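Local coordinates for erythrocyte membrane protein 1 (Plasmodium falciparum, PDB 6S8T) that probably binds the host receptor ICAM-1 through this DBLbeta domain, letting infected erythrocytes adhere to host cells, at residues E254-Q265 with Y280-Y290. Sequence-based numbering, arbitrary orientation.
Sequences EANRHQVWRAMQ and YNSRGTPLDDY
Arg257 and Asp289 form a side-on, two-pronged salt bridge. Arg257 NE donates to Asp289 OD2 at 2.8 Å, and NH2 donates to OD1. Both carboxylate oxygens use their syn lone pairs, and the guanidinium and carboxylate planes are only 6° apart. The arginine chain bends at chi3 (-69°), which turns the guanidinium toward this partner. NH2 also makes a weak bond to the carbonyl O of Pro286, and a water links NH1 to Thr285 O. Tyr290 CE2 sits over one guanidinium face, offset toward its rim, while Thr285 CG2 lies over the opposite face, nearest NH1. Asp289 OD2 also accepts from Trp253 NE1, which further fixes the carboxylate.

One turn back along the helix, Glu254 OE2 lies in the ring plane of Tyr290 and is placed to accept from its hydroxyl. The modelled 2.3 Å between Tyr290 OH and Glu254 OE2 is too short to be taken literally, so the detail of this bond is doubtful. His24 of helix 16-32 bonds the same hydroxyl. His258 ND1 donates to Thr285 OG1 at 2.6 Å, nearly in the imidazole plane.

Farther along, Tyr280 O takes two N-H groups from opposite faces of its carbonyl plane. Trp261 NE1 reaches Tyr280 O at 3.1 Å. Gln265 NE2 reaches Tyr280 O at 3.0 Å. Each bond lies close to the plane of its donor group. Pro286 CD stands 3.4 Å from the centroid of the five-membered ring of Trp261, 10° off the normal, in a CH-pi contact. Phe186 of helix 172-194 meets Trp261 edge-to-face.

The contact fastens the connection between helices 246-268 and 293-319 back along the first of them. This is intrachain packing in the largely helical Duffy-binding-like (DBL) fold of PfEMP1.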
loop_
_atom_site.group_PDB
_atom_site.type_symbol
_atom_site.label_atom_id
_atom_site.label_comp_id
_atom_site.label_asym_id
_atom_site.label_seq_id
_atom_site.Cartn_x
_atom_site.Cartn_y
_atom_site.Cartn_z
ATOM N N GLU A 254 5.077 11.860 13.246
ATOM C CA GLU A 254 3.968 12.099 14.169
ATOM C C GLU A 254 3.622 13.579 14.255
ATOM O O GLU A 254 2.448 13.945 14.395
ATOM C CB GLU A 254 4.311 11.566 15.561
ATOM C CG GLU A 254 4.260 10.060 15.671
ATOM C CD GLU A 254 2.896 9.511 15.320
ATOM O OE1 GLU A 254 1.891 10.004 15.885
ATOM O OE2 GLU A 254 2.828 8.601 14.465
ATOM N N ALA A 255 4.634 14.444 14.189
ATOM C CA ALA A 255 4.407 15.877 14.317
ATOM C C ALA A 255 3.750 16.478 13.080
ATOM O O ALA A 255 3.045 17.487 13.193
ATOM C CB ALA A 255 5.731 16.589 14.601
ATOM N N ASN A 256 3.956 15.884 11.901
ATOM C CA ASN A 256 3.538 16.521 10.656
ATOM C C ASN A 256 2.667 15.640 9.765
ATOM O O ASN A 256 2.373 16.039 8.634
ATOM C CB ASN A 256 4.764 16.986 9.861
ATOM C CG ASN A 256 5.629 17.957 10.638
ATOM O OD1 ASN A 256 5.228 19.090 10.902
ATOM N ND2 ASN A 256 6.831 17.519 11.001
ATOM N N ARG A 257 2.240 14.464 10.236
ATOM C CA ARG A 257 1.479 13.565 9.373
ATOM C C ARG A 257 0.150 14.174 8.944
ATOM O O ARG A 257 -0.324 13.902 7.835
ATOM C CB ARG A 257 1.243 12.224 10.072
ATOM C CG ARG A 257 0.451 12.325 11.364
ATOM C CD ARG A 257 0.452 11.005 12.128
ATOM N NE ARG A 257 -0.317 9.963 11.457
ATOM C CZ ARG A 257 -1.621 9.770 11.635
ATOM N NH1 ARG A 257 -2.304 10.553 12.460
ATOM N NH2 ARG A 257 -2.245 8.797 10.986
ATOM N N HIS A 258 -0.463 15.005 9.793
ATOM C CA HIS A 258 -1.760 15.564 9.431
ATOM C C HIS A 258 -1.635 16.602 8.322
ATOM O O HIS A 258 -2.472 16.646 7.414
ATOM C CB HIS A 258 -2.453 16.182 10.640
ATOM C CG HIS A 258 -3.715 16.896 10.278
ATOM N ND1 HIS A 258 -4.865 16.228 9.910
ATOM C CD2 HIS A 258 -3.994 18.216 10.163
ATOM C CE1 HIS A 258 -5.805 17.107 9.613
ATOM N NE2 HIS A 258 -5.302 18.319 9.755
ATOM N N GLN A 259 -0.617 17.465 8.389
ATOM C CA GLN A 259 -0.414 18.440 7.321
ATOM C C GLN A 259 -0.117 17.758 5.996
ATOM O O GLN A 259 -0.406 18.315 4.930
ATOM C CB GLN A 259 0.718 19.400 7.687
ATOM C CG GLN A 259 0.389 20.340 8.832
ATOM C CD GLN A 259 1.549 21.247 9.191
ATOM O OE1 GLN A 259 2.424 20.873 9.974
ATOM N NE2 GLN A 259 1.565 22.446 8.618
ATOM N N VAL A 260 0.463 16.557 6.039
ATOM C CA VAL A 260 0.686 15.803 4.813
ATOM C C VAL A 260 -0.644 15.342 4.232
ATOM O O VAL A 260 -0.898 15.489 3.029
ATOM C CB VAL A 260 1.640 14.624 5.084
ATOM C CG1 VAL A 260 1.727 13.719 3.870
ATOM C CG2 VAL A 260 3.022 15.147 5.470
ATOM N N TRP A 261 -1.528 14.806 5.082
ATOM C CA TRP A 261 -2.845 14.379 4.618
ATOM C C TRP A 261 -3.690 15.557 4.147
ATOM O O TRP A 261 -4.535 15.391 3.259
ATOM C CB TRP A 261 -3.574 13.614 5.724
ATOM C CG TRP A 261 -4.964 13.184 5.345
ATOM C CD1 TRP A 261 -6.136 13.658 5.856
ATOM C CD2 TRP A 261 -5.321 12.202 4.365
ATOM N NE1 TRP A 261 -7.202 13.024 5.265
ATOM C CE2 TRP A 261 -6.728 12.130 4.340
ATOM C CE3 TRP A 261 -4.589 11.376 3.508
ATOM C CZ2 TRP A 261 -7.418 11.263 3.494
ATOM C CZ3 TRP A 261 -5.274 10.516 2.668
ATOM C CH2 TRP A 261 -6.674 10.466 2.668
ATOM N N ARG A 262 -3.484 16.744 4.725
ATOM C CA ARG A 262 -4.204 17.926 4.259
ATOM C C ARG A 262 -3.841 18.258 2.817
ATOM O O ARG A 262 -4.689 18.720 2.044
ATOM C CB ARG A 262 -3.912 19.116 5.171
ATOM C CG ARG A 262 -4.872 19.258 6.337
ATOM C CD ARG A 262 -4.492 20.435 7.223
ATOM N NE ARG A 262 -4.176 21.632 6.447
ATOM C CZ ARG A 262 -5.070 22.539 6.068
ATOM N NH1 ARG A 262 -6.348 22.392 6.390
ATOM N NH2 ARG A 262 -4.688 23.597 5.365
ATOM N N ALA A 263 -2.582 18.030 2.437
ATOM C CA ALA A 263 -2.171 18.279 1.060
ATOM C C ALA A 263 -2.876 17.339 0.092
ATOM O O ALA A 263 -3.153 17.720 -1.051
ATOM C CB ALA A 263 -0.654 18.145 0.935
ATOM N N MET A 264 -3.179 16.117 0.532
ATOM C CA MET A 264 -3.935 15.176 -0.283
ATOM C C MET A 264 -5.431 15.466 -0.273
ATOM O O MET A 264 -6.125 15.111 -1.233
ATOM C CB MET A 264 -3.673 13.741 0.191
ATOM C CG MET A 264 -2.251 13.253 -0.070
ATOM S SD MET A 264 -1.959 11.570 0.514
ATOM C CE MET A 264 -0.450 11.150 -0.353
ATOM N N GLN A 265 -5.940 16.112 0.779
ATOM C CA GLN A 265 -7.356 16.458 0.823
ATOM C C GLN A 265 -7.731 17.517 -0.207
ATOM O O GLN A 265 -8.916 17.643 -0.539
ATOM C CB GLN A 265 -7.745 16.942 2.222
ATOM C CG GLN A 265 -7.795 15.850 3.279
ATOM C CD GLN A 265 -8.225 16.375 4.640
ATOM O OE1 GLN A 265 -7.878 17.493 5.027
ATOM N NE2 GLN A 265 -8.990 15.571 5.370
ATOM N N TYR A 280 -12.705 10.321 5.224
ATOM C CA TYR A 280 -11.593 11.167 5.641
ATOM C C TYR A 280 -11.285 12.270 4.632
ATOM O O TYR A 280 -10.287 12.980 4.792
ATOM C CB TYR A 280 -10.332 10.328 5.874
ATOM C CG TYR A 280 -10.433 9.347 7.020
ATOM C CD1 TYR A 280 -10.508 9.789 8.334
ATOM C CD2 TYR A 280 -10.439 7.978 6.789
ATOM C CE1 TYR A 280 -10.598 8.894 9.385
ATOM C CE2 TYR A 280 -10.526 7.075 7.833
ATOM C CZ TYR A 280 -10.605 7.538 9.127
ATOM O OH TYR A 280 -10.693 6.641 10.167
ATOM N N ASN A 281 -12.120 12.432 3.600
ATOM C CA ASN A 281 -11.792 13.367 2.528
ATOM C C ASN A 281 -11.849 14.818 2.989
ATOM O O ASN A 281 -11.051 15.639 2.527
ATOM C CB ASN A 281 -12.725 13.150 1.336
ATOM C CG ASN A 281 -12.464 11.837 0.623
ATOM O OD1 ASN A 281 -11.667 11.016 1.082
ATOM N ND2 ASN A 281 -13.141 11.626 -0.501
ATOM N N SER A 282 -12.769 15.159 3.894
ATOM C CA SER A 282 -12.898 16.531 4.364
ATOM C C SER A 282 -12.649 16.714 5.855
ATOM O O SER A 282 -12.442 17.854 6.285
ATOM C CB SER A 282 -14.294 17.087 4.032
ATOM O OG SER A 282 -15.303 16.401 4.751
ATOM N N ARG A 283 -12.664 15.645 6.651
ATOM C CA ARG A 283 -12.465 15.742 8.092
ATOM C C ARG A 283 -11.650 14.553 8.575
ATOM O O ARG A 283 -11.926 13.413 8.188
ATOM C CB ARG A 283 -13.803 15.784 8.846
ATOM C CG ARG A 283 -14.656 17.022 8.602
ATOM C CD ARG A 283 -14.040 18.269 9.216
ATOM N NE ARG A 283 -14.968 19.398 9.190
ATOM C CZ ARG A 283 -15.092 20.241 8.169
ATOM N NH1 ARG A 283 -14.344 20.088 7.085
ATOM N NH2 ARG A 283 -15.964 21.236 8.230
ATOM N N GLY A 284 -10.656 14.819 9.424
ATOM C CA GLY A 284 -9.903 13.763 10.072
ATOM C C GLY A 284 -8.657 13.344 9.316
ATOM O O GLY A 284 -8.332 13.837 8.232
ATOM N N THR A 285 -7.940 12.397 9.924
ATOM C CA THR A 285 -6.727 11.825 9.355
ATOM C C THR A 285 -6.834 10.305 9.412
ATOM O O THR A 285 -7.158 9.748 10.475
ATOM C CB THR A 285 -5.479 12.297 10.113
ATOM O OG1 THR A 285 -5.469 13.728 10.179
ATOM C CG2 THR A 285 -4.214 11.817 9.416
ATOM N N PRO A 286 -6.574 9.603 8.311
ATOM C CA PRO A 286 -6.677 8.141 8.328
ATOM C C PRO A 286 -5.559 7.505 9.141
ATOM O O PRO A 286 -4.519 8.111 9.407
ATOM C CB PRO A 286 -6.573 7.761 6.847
ATOM C CG PRO A 286 -5.813 8.881 6.230
ATOM C CD PRO A 286 -6.233 10.116 6.975
ATOM N N LEU A 287 -5.792 6.251 9.532
ATOM C CA LEU A 287 -4.861 5.503 10.368
ATOM C C LEU A 287 -4.123 4.419 9.591
ATOM O O LEU A 287 -3.507 3.537 10.201
ATOM C CB LEU A 287 -5.599 4.895 11.560
ATOM C CG LEU A 287 -6.131 5.887 12.595
ATOM C CD1 LEU A 287 -7.022 5.179 13.601
ATOM C CD2 LEU A 287 -4.979 6.590 13.297
ATOM N N ASP A 288 -4.169 4.471 8.256
ATOM C CA ASP A 288 -3.526 3.440 7.444
ATOM C C ASP A 288 -2.018 3.403 7.662
ATOM O O ASP A 288 -1.397 2.342 7.525
ATOM C CB ASP A 288 -3.843 3.671 5.963
ATOM C CG ASP A 288 -5.341 3.640 5.664
ATOM O OD1 ASP A 288 -6.075 4.523 6.161
ATOM O OD2 ASP A 288 -5.781 2.735 4.924
ATOM N N ASP A 289 -1.409 4.539 8.002
ATOM C CA ASP A 289 0.039 4.576 8.178
ATOM C C ASP A 289 0.523 3.836 9.428
ATOM O O ASP A 289 1.738 3.787 9.649
ATOM C CB ASP A 289 0.529 6.028 8.203
ATOM C CG ASP A 289 -0.223 6.892 9.203
ATOM O OD1 ASP A 289 -1.417 6.623 9.461
ATOM O OD2 ASP A 289 0.386 7.856 9.723
ATOM N N TYR A 290 -0.363 3.250 10.236
ATOM C CA TYR A 290 0.059 2.424 11.364
ATOM C C TYR A 290 -0.201 0.941 11.152
ATOM O O TYR A 290 0.058 0.143 12.058
ATOM C CB TYR A 290 -0.621 2.885 12.655
ATOM C CG TYR A 290 -0.290 4.308 13.012
ATOM C CD1 TYR A 290 0.872 4.624 13.705
ATOM C CD2 TYR A 290 -1.132 5.343 12.633
ATOM C CE1 TYR A 290 1.175 5.934 14.021
ATOM C CE2 TYR A 290 -0.839 6.649 12.942
ATOM C CZ TYR A 290 0.312 6.941 13.637
ATOM O OH TYR A 290 0.592 8.250 13.943
HETATM O O HOH W 1 -5.405 9.810 12.826
#